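Local atomic coordinates of Lmo0325 protein (Listeria monocytogenes EGD-e, PDB entry 4RYK), a protein that probably binds DNA as a transcriptional regulator of the Rgg type, through a helix-turn-helix domain joined to a helical C-terminal domain. Residues Glu47-Leu50 / Ser51-Glu54; Tyr251-Gly254 / Ala255-Lys259; Ile127-Tyr130 / Leu131-Val135. All coordinates share one frame; numbering follows the deposited sequence.

Interaction 1 (Glu47-Leu50 / Ser51-Glu54)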
loop_
_atom_site.group_PDB
_atom_site.type_symbol
_atom_site.label_atom_id
_atom_site.label_comp_id
_atom_site.label_asym_id
_atom_site.label_seq_id
_atom_site.Cartn_x
_atom_site.Cartn_y
_atom_site.Cartn_z
ATOM N N GLU A 47 -2.921 -17.970 24.675
ATOM C CA GLU A 47 -2.034 -17.307 23.711
ATOM C C GLU A 47 -1.860 -18.177 22.465
ATOM O O GLU A 47 -1.358 -19.271 22.517
ATOM C CB GLU A 47 -0.652 -17.062 24.333
ATOM C CG GLU A 47 -0.608 -15.993 25.410
ATOM C CD GLU A 47 -0.743 -14.586 24.866
ATOM O OE1 GLU A 47 -0.761 -14.369 23.624
ATOM O OE2 GLU A 47 -0.821 -13.670 25.704
ATOM N N ILE A 48 -2.288 -17.706 21.320
ATOM C CA ILE A 48 -2.160 -18.532 20.112
ATOM C C ILE A 48 -0.703 -18.458 19.580
ATOM O O ILE A 48 -0.076 -17.384 19.661
ATOM C CB ILE A 48 -3.243 -18.052 19.080
ATOM C CG1 ILE A 48 -3.595 -19.126 18.038
ATOM C CG2 ILE A 48 -2.883 -16.683 18.459
ATOM C CD1 ILE A 48 -3.927 -20.481 18.612
ATOM N N THR A 49 -0.181 -19.547 19.020
ATOM C CA THR A 49 1.050 -19.426 18.226
ATOM C C THR A 49 0.764 -18.768 16.924
ATOM O O THR A 49 -0.336 -18.872 16.381
ATOM C CB THR A 49 1.715 -20.760 17.910
ATOM O OG1 THR A 49 0.831 -21.559 17.140
ATOM C CG2 THR A 49 2.096 -21.491 19.197
ATOM N N LEU A 50 1.761 -18.102 16.396
ATOM C CA LEU A 50 1.645 -17.447 15.115
ATOM C C LEU A 50 1.315 -18.401 13.960
ATOM O O LEU A 50 0.513 -18.039 13.087
ATOM C CB LEU A 50 2.907 -16.641 14.796
ATOM C CG LEU A 50 3.015 -16.012 13.416
ATOM C CD1 LEU A 50 1.858 -15.081 13.093
ATOM C CD2 LEU A 50 4.329 -15.236 13.374
ATOM N N SER A 51 1.871 -19.603 13.940
ATOM C CA SER A 51 1.550 -20.505 12.822
ATOM C C SER A 51 0.110 -20.960 12.884
ATOM O O SER A 51 -0.509 -21.103 11.853
ATOM C CB SER A 51 2.484 -21.717 12.708
ATOM O OG SER A 51 2.842 -22.152 13.971
ATOM N N LEU A 52 -0.427 -21.185 14.076
ATOM C CA LEU A 52 -1.813 -21.596 14.180
ATOM C C LEU A 52 -2.707 -20.439 13.837
ATOM O O LEU A 52 -3.763 -20.611 13.213
ATOM C CB LEU A 52 -2.129 -22.071 15.581
ATOM C CG LEU A 52 -1.428 -23.402 15.868
ATOM C CD1 LEU A 52 -1.571 -23.728 17.332
ATOM C CD2 LEU A 52 -2.009 -24.523 15.018
ATOM N N PHE A 53 -2.277 -19.250 14.242
ATOM C CA PHE A 53 -3.040 -18.041 13.980
ATOM C C PHE A 53 -3.220 -17.788 12.486
ATOM O O PHE A 53 -4.325 -17.482 12.071
ATOM C CB PHE A 53 -2.417 -16.833 14.661
ATOM C CG PHE A 53 -3.275 -15.603 14.629
ATOM C CD1 PHE A 53 -4.454 -15.535 15.385
ATOM C CD2 PHE A 53 -2.894 -14.489 13.903
ATOM C CE1 PHE A 53 -5.241 -14.394 15.383
ATOM C CE2 PHE A 53 -3.696 -13.364 13.883
ATOM C CZ PHE A 53 -4.869 -13.312 14.627
ATOM N N GLU A 54 -2.178 -17.982 11.675
ATOM C CA GLU A 54 -2.273 -17.820 10.218
ATOM C C GLU A 54 -3.321 -18.769 9.640
ATOM O O GLU A 54 -4.052 -18.407 8.716
ATOM C CB GLU A 54 -0.941 -18.096 9.511
ATOM C CG GLU A 54 0.224 -17.173 9.843
ATOM C CD GLU A 54 1.321 -17.246 8.751
ATOM O OE1 GLU A 54 2.401 -17.879 8.958
ATOM O OE2 GLU A 54 1.095 -16.708 7.649
#

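Interaction 2 (Tyr251-Gly254 / Ala255-Lys259)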
loop_
_atom_site.group_PDB
_atom_site.type_symbol
_atom_site.label_atom_id
_atom_site.label_comp_id
_atom_site.label_asym_id
_atom_site.label_seq_id
_atom_site.Cartn_x
_atom_site.Cartn_y
_atom_site.Cartn_z
ATOM N N TYR A 251 8.622 15.590 -13.691
ATOM C CA TYR A 251 9.171 16.864 -13.284
ATOM C C TYR A 251 10.723 16.873 -13.351
ATOM O O TYR A 251 11.335 17.731 -13.985
ATOM C CB TYR A 251 8.717 17.264 -11.873
ATOM C CG TYR A 251 9.383 18.561 -11.498
ATOM C CD1 TYR A 251 10.621 18.569 -10.879
ATOM C CD2 TYR A 251 8.798 19.781 -11.829
ATOM C CE1 TYR A 251 11.278 19.767 -10.592
ATOM C CE2 TYR A 251 9.420 20.974 -11.558
ATOM C CZ TYR A 251 10.671 20.977 -10.945
ATOM O OH TYR A 251 11.269 22.190 -10.686
ATOM N N TYR A 252 11.359 15.929 -12.682
ATOM C CA TYR A 252 12.831 15.902 -12.674
ATOM C C TYR A 252 13.489 15.628 -14.046
ATOM O O TYR A 252 14.573 16.144 -14.319
ATOM C CB TYR A 252 13.362 14.962 -11.571
ATOM C CG TYR A 252 13.127 15.525 -10.184
ATOM C CD1 TYR A 252 13.721 16.723 -9.788
ATOM C CD2 TYR A 252 12.334 14.870 -9.267
ATOM C CE1 TYR A 252 13.514 17.250 -8.524
ATOM C CE2 TYR A 252 12.105 15.395 -7.992
ATOM C CZ TYR A 252 12.672 16.586 -7.638
ATOM O OH TYR A 252 12.456 17.111 -6.389
ATOM N N GLN A 253 12.828 14.879 -14.919
ATOM C CA GLN A 253 13.338 14.618 -16.271
ATOM C C GLN A 253 13.334 15.962 -17.010
ATOM O O GLN A 253 14.276 16.304 -17.757
ATOM C CB GLN A 253 12.490 13.572 -16.993
ATOM C CG GLN A 253 12.919 13.256 -18.422
ATOM C CD GLN A 253 14.372 12.787 -18.511
ATOM O OE1 GLN A 253 14.621 11.601 -18.457
ATOM N NE2 GLN A 253 15.333 13.722 -18.578
ATOM N N GLY A 254 12.307 16.762 -16.722
ATOM C CA GLY A 254 12.209 18.098 -17.280
ATOM C C GLY A 254 13.384 18.960 -16.871
ATOM O O GLY A 254 14.027 19.578 -17.699
ATOM N N ALA A 255 13.674 18.968 -15.581
ATOM C CA ALA A 255 14.755 19.785 -15.047
ATOM C C ALA A 255 16.104 19.363 -15.641
ATOM O O ALA A 255 16.911 20.199 -16.024
ATOM C CB ALA A 255 14.788 19.642 -13.527
ATOM N N ILE A 256 16.341 18.056 -15.703
ATOM C CA ILE A 256 17.564 17.539 -16.272
ATOM C C ILE A 256 17.709 17.865 -17.753
ATOM O O ILE A 256 18.804 18.212 -18.220
ATOM C CB ILE A 256 17.697 16.047 -16.021
ATOM C CG1 ILE A 256 17.858 15.813 -14.501
ATOM C CG2 ILE A 256 18.891 15.498 -16.793
ATOM C CD1 ILE A 256 17.983 14.364 -14.095
ATOM N N TRP A 257 16.620 17.793 -18.484
ATOM C CA TRP A 257 16.658 18.253 -19.863
ATOM C C TRP A 257 17.089 19.704 -19.964
ATOM O O TRP A 257 17.901 20.054 -20.843
ATOM C CB TRP A 257 15.317 18.053 -20.564
ATOM C CG TRP A 257 15.103 16.640 -21.014
ATOM C CD1 TRP A 257 16.060 15.713 -21.285
ATOM C CD2 TRP A 257 13.848 15.999 -21.257
ATOM N NE1 TRP A 257 15.476 14.537 -21.679
ATOM C CE2 TRP A 257 14.120 14.693 -21.689
ATOM C CE3 TRP A 257 12.515 16.418 -21.180
ATOM C CZ2 TRP A 257 13.110 13.779 -22.012
ATOM C CZ3 TRP A 257 11.510 15.518 -21.522
ATOM C CH2 TRP A 257 11.819 14.211 -21.932
HETATM N N MSE A 258 16.589 20.557 -19.077
HETATM C CA MSE A 258 16.989 21.965 -19.117
HETATM C C MSE A 258 18.470 22.109 -18.914
HETATM O O MSE A 258 19.122 22.862 -19.588
HETATM C CB MSE A 258 16.222 22.794 -18.091
HETATM C CG MSE A 258 14.751 22.820 -18.457
HETATM SE SE MSE A 258 13.725 24.152 -17.462
HETATM C CE MSE A 258 13.146 22.981 -16.015
ATOM N N LYS A 259 19.002 21.361 -17.983
ATOM C CA LYS A 259 20.415 21.339 -17.730
ATOM C C LYS A 259 21.207 20.711 -18.855
ATOM O O LYS A 259 22.372 20.997 -18.984
ATOM C CB LYS A 259 20.705 20.523 -16.480
ATOM C CG LYS A 259 20.292 21.191 -15.191
ATOM C CD LYS A 259 21.214 22.346 -14.865
ATOM C CE LYS A 259 22.567 21.864 -14.382
ATOM N NZ LYS A 259 23.619 22.716 -14.993
#

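Interaction 3 (Ile127-Tyr130 / Leu131-Val135)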
loop_
_atom_site.group_PDB
_atom_site.type_symbol
_atom_site.label_atom_id
_atom_site.label_comp_id
_atom_site.label_asym_id
_atom_site.label_seq_id
_atom_site.Cartn_x
_atom_site.Cartn_y
_atom_site.Cartn_z
ATOM N N ILE A 127 16.691 22.114 14.212
ATOM C CA ILE A 127 15.524 22.997 14.259
ATOM C C ILE A 127 15.755 24.183 15.208
ATOM O O ILE A 127 15.511 25.314 14.848
ATOM C CB ILE A 127 14.259 22.235 14.691
ATOM C CG1 ILE A 127 13.874 21.226 13.602
ATOM C CG2 ILE A 127 13.113 23.212 14.973
ATOM C CD1 ILE A 127 12.792 20.250 14.009
ATOM N N ASN A 128 16.225 23.926 16.423
ATOM C CA ASN A 128 16.509 25.020 17.355
ATOM C C ASN A 128 17.563 26.062 16.888
ATOM O O ASN A 128 17.342 27.246 17.091
ATOM C CB ASN A 128 16.857 24.458 18.741
ATOM C CG ASN A 128 15.625 24.172 19.591
ATOM O OD1 ASN A 128 14.522 24.665 19.333
ATOM N ND2 ASN A 128 15.825 23.407 20.642
ATOM N N HIS A 129 18.683 25.637 16.280
ATOM C CA HIS A 129 19.638 26.551 15.580
ATOM C C HIS A 129 18.907 27.392 14.538
ATOM O O HIS A 129 19.062 28.615 14.531
ATOM C CB HIS A 129 20.813 25.785 14.906
ATOM C CG HIS A 129 21.775 26.647 14.106
ATOM N ND1 HIS A 129 22.470 27.714 14.650
ATOM C CD2 HIS A 129 22.205 26.548 12.819
ATOM C CE1 HIS A 129 23.252 28.255 13.726
ATOM N NE2 HIS A 129 23.113 27.563 12.608
ATOM N N TYR A 130 18.117 26.757 13.668
ATOM C CA TYR A 130 17.331 27.492 12.653
ATOM C C TYR A 130 16.406 28.544 13.269
ATOM O O TYR A 130 16.286 29.630 12.706
ATOM C CB TYR A 130 16.505 26.547 11.781
ATOM C CG TYR A 130 15.477 27.237 10.904
ATOM C CD1 TYR A 130 14.153 27.417 11.343
ATOM C CD2 TYR A 130 15.821 27.716 9.644
ATOM C CE1 TYR A 130 13.199 28.056 10.541
ATOM C CE2 TYR A 130 14.873 28.349 8.833
ATOM C CZ TYR A 130 13.557 28.520 9.276
ATOM O OH TYR A 130 12.623 29.153 8.457
ATOM N N LEU A 131 15.778 28.224 14.410
ATOM C CA LEU A 131 14.983 29.203 15.201
ATOM C C LEU A 131 15.763 30.424 15.731
ATOM O O LEU A 131 15.175 31.446 15.995
ATOM C CB LEU A 131 14.319 28.518 16.389
ATOM C CG LEU A 131 13.335 27.417 16.026
ATOM C CD1 LEU A 131 12.670 26.900 17.302
ATOM C CD2 LEU A 131 12.322 27.922 15.004
ATOM N N ARG A 132 17.075 30.311 15.900
ATOM C CA ARG A 132 17.927 31.431 16.337
ATOM C C ARG A 132 18.720 32.123 15.208
ATOM O O ARG A 132 19.189 33.236 15.409
ATOM C CB ARG A 132 18.907 30.974 17.439
ATOM C CG ARG A 132 18.334 31.078 18.853
ATOM C CD ARG A 132 17.186 30.093 19.065
ATOM N NE ARG A 132 16.643 30.069 20.432
ATOM C CZ ARG A 132 15.947 29.055 20.967
ATOM N NH1 ARG A 132 15.693 27.930 20.277
ATOM N NH2 ARG A 132 15.510 29.170 22.217
ATOM N N THR A 133 18.895 31.468 14.056
ATOM C CA THR A 133 19.726 31.982 12.951
ATOM C C THR A 133 18.913 31.809 11.663
ATOM O O THR A 133 17.754 31.400 11.721
ATOM C CB THR A 133 21.125 31.261 12.858
ATOM O OG1 THR A 133 20.982 29.850 12.597
ATOM C CG2 THR A 133 21.936 31.433 14.141
ATOM N N ASN A 134 19.493 32.129 10.509
ATOM C CA ASN A 134 18.893 31.729 9.212
ATOM C C ASN A 134 19.162 30.215 8.961
ATOM O O ASN A 134 18.224 29.427 8.857
ATOM C CB ASN A 134 19.413 32.638 8.059
ATOM C CG ASN A 134 18.461 32.710 6.847
ATOM O OD1 ASN A 134 18.017 31.682 6.323
ATOM N ND2 ASN A 134 18.175 33.935 6.377
ATOM N N VAL A 135 20.440 29.828 8.924
ATOM C CA VAL A 135 20.851 28.439 8.637
ATOM C C VAL A 135 20.503 27.462 9.769
ATOM O O VAL A 135 19.374 27.000 9.874
ATOM C CB VAL A 135 22.370 28.337 8.311
ATOM C CG1 VAL A 135 22.726 29.237 7.136
ATOM C CG2 VAL A 135 23.249 28.653 9.523
#

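Interaction 1 (Glu47-Leu50 / Ser51-Glu54)
T49 occupies the N-cap of helix 50-60, and both of its oxygens meet backbone amides of the first turn. Two main-chain bonds set the register: F53 N reaches T49 O at 2.9 Å, and E54 N reaches L50 O at 3.0 Å. Both join residues four apart, which shows that alpha-helical bonding starts at the cap itself. A third bond, from L52 N to the side-chain oxygen T49 OG1, is weak at 3.3 Å, with an N-H...O angle of 156°. It exists because chi1 of 62° places OG1 between the backbone N and the carbonyl carbon of T49, close over the helix start. There T49 OG1 also makes a close oxygen-carbon contact of 3.2 Å with L52 CG, so the capping hydroxyl fits tightly against the leucine branch.

Apolar packing accompanies these bonds. I48 contributes two branches: CG2 approaches F53 CD1 at 3.6 Å, with the two side chains crossing at about a right angle, while CD1 rests 3.9 Å from L52 CB. F41 of helix 35-42 touches both I48 and F53, and F67 meets the F53 ring edge-to-face. L52 in turn packs on I32 and I33, two residues of the glycan pocket.

S51, E54 and E47 turn their polar ends to the second subunit. S51 OG bonds E47 OE1 of that subunit, and E47 OE1 bonds its S51 OG; E54 OE1 bonds Y10 OH and E54 OE2 forms a salt bridge with R72, both of the second subunit.

Chemically, T49 receives first-turn amides, while the S51 hydroxyl is bonded by E47 of the second subunit. The partial positive charge of a helix N-terminus may favour that carboxylate, so the helix start lies beside contacts between the subunits.

Interaction 2 (Tyr251-Gly254 / Ala255-Lys259)
Q253 reaches W257, one helical turn on, through two torsions: CG stands anti to the backbone N (chi1 179°), and the chain then bends at chi2 (57°), folding the amide back over the indole. In W257, chi1 puts the indole on the Q253 side, and its rotation about chi2 turns a face to the glutamine. The planes of amide and ring are 21° apart, close enough to parallel for the amide to lie on the face. Two distances place the side chain there. Q253 NE2, of the amide, lies 3.2 Å above the W257 ring plane, displaced toward the rim; Q253 CG stands 3.7 Å from the centroid of the six-membered W257 ring, near its normal, a CH-pi contact. NE2 and W257 NE1 are both donors, so no hydrogen bond joins them; the small angle between planes and the height of NE2 indicate amide-on-ring packing. The indole also takes part in a cation-pi interaction with K265.

Backbone bonds four residues apart run through the whole stretch. I256 N to Y252 O and W257 N to Q253 O each measure 2.9 Å; A255 N to Y251 O and M258 N to G254 O each measure 3.1 Å. The selenomethionine M258 bends at chi3, bringing CE to 3.9 Å from G254 O.

Other sides of helix 243-259 meet its neighbours: Y252 OH bonds D212 OD2, Y251 meets the Y289 ring edge-to-face, and I256 packs on helix 220-235. An inner helix packed on several sides by other helices, with Q253 and W257 paired along its partly exposed side, is consistent with the TPR-like all-helical architecture of Rgg C-terminal domains.

Interaction 3 (Ile127-Tyr130 / Leu131-Val135)
H129 O is gripped by two donors from opposite faces of its carbonyl plane: R132 N at 2.9 Å and T133 OG1 at 3.0 Å. T133 N adds a weak bond. The first two stand well out of the plane, about 60°, so neither follows a lone pair. With the T133 methyl CG2 turned opposite the carbonyl carbon (chi1 62°), the hydroxyl is left over the helix end. T133 OG1 also lies over one face of the H129 imidazole, 3.0 Å above the plane and offset toward the rim, while V135 CG2 comes to 3.3 Å from H129 NE2.

Two residues earlier along the chain, L131 N to I127 O keeps the regular four-residue spacing, at 3.0 Å. By contrast, R132 N makes only a weak bond to N128 O. Alongside, the R132 side chain runs with that of N128, the amide and guanidinium planes nearly perpendicular. I127, the buried residue of the stretch, packs on V95 and M98 of helix 95-108; most of the others are exposed.

Four-residue bonds weakening while the three-residue bond from R132 N to H129 O takes over are characteristic of a helix C-terminus unwinding into a loop.

Along the chain the order is interaction 1, interaction 3, interaction 2. Interaction 1 lies within the helix-turn-helix domain, at the beginning of helix 50-60; the other two belong to the Rgg-type C-terminal domain, at or near the ends of helices 113-132 and 243-259. Centre to centre, interaction 1 is 52 Å from interaction 2 and 51 Å from interaction 3, on the opposite side of the chain's centre from each. Interactions 2 and 3 are 32 Å apart between centres, and their nearest atoms remain about 19 Å apart. The chain thus separates a probable DNA-binding end, where the second subunit joins, from an extended helical body; none of the three contacts touches another.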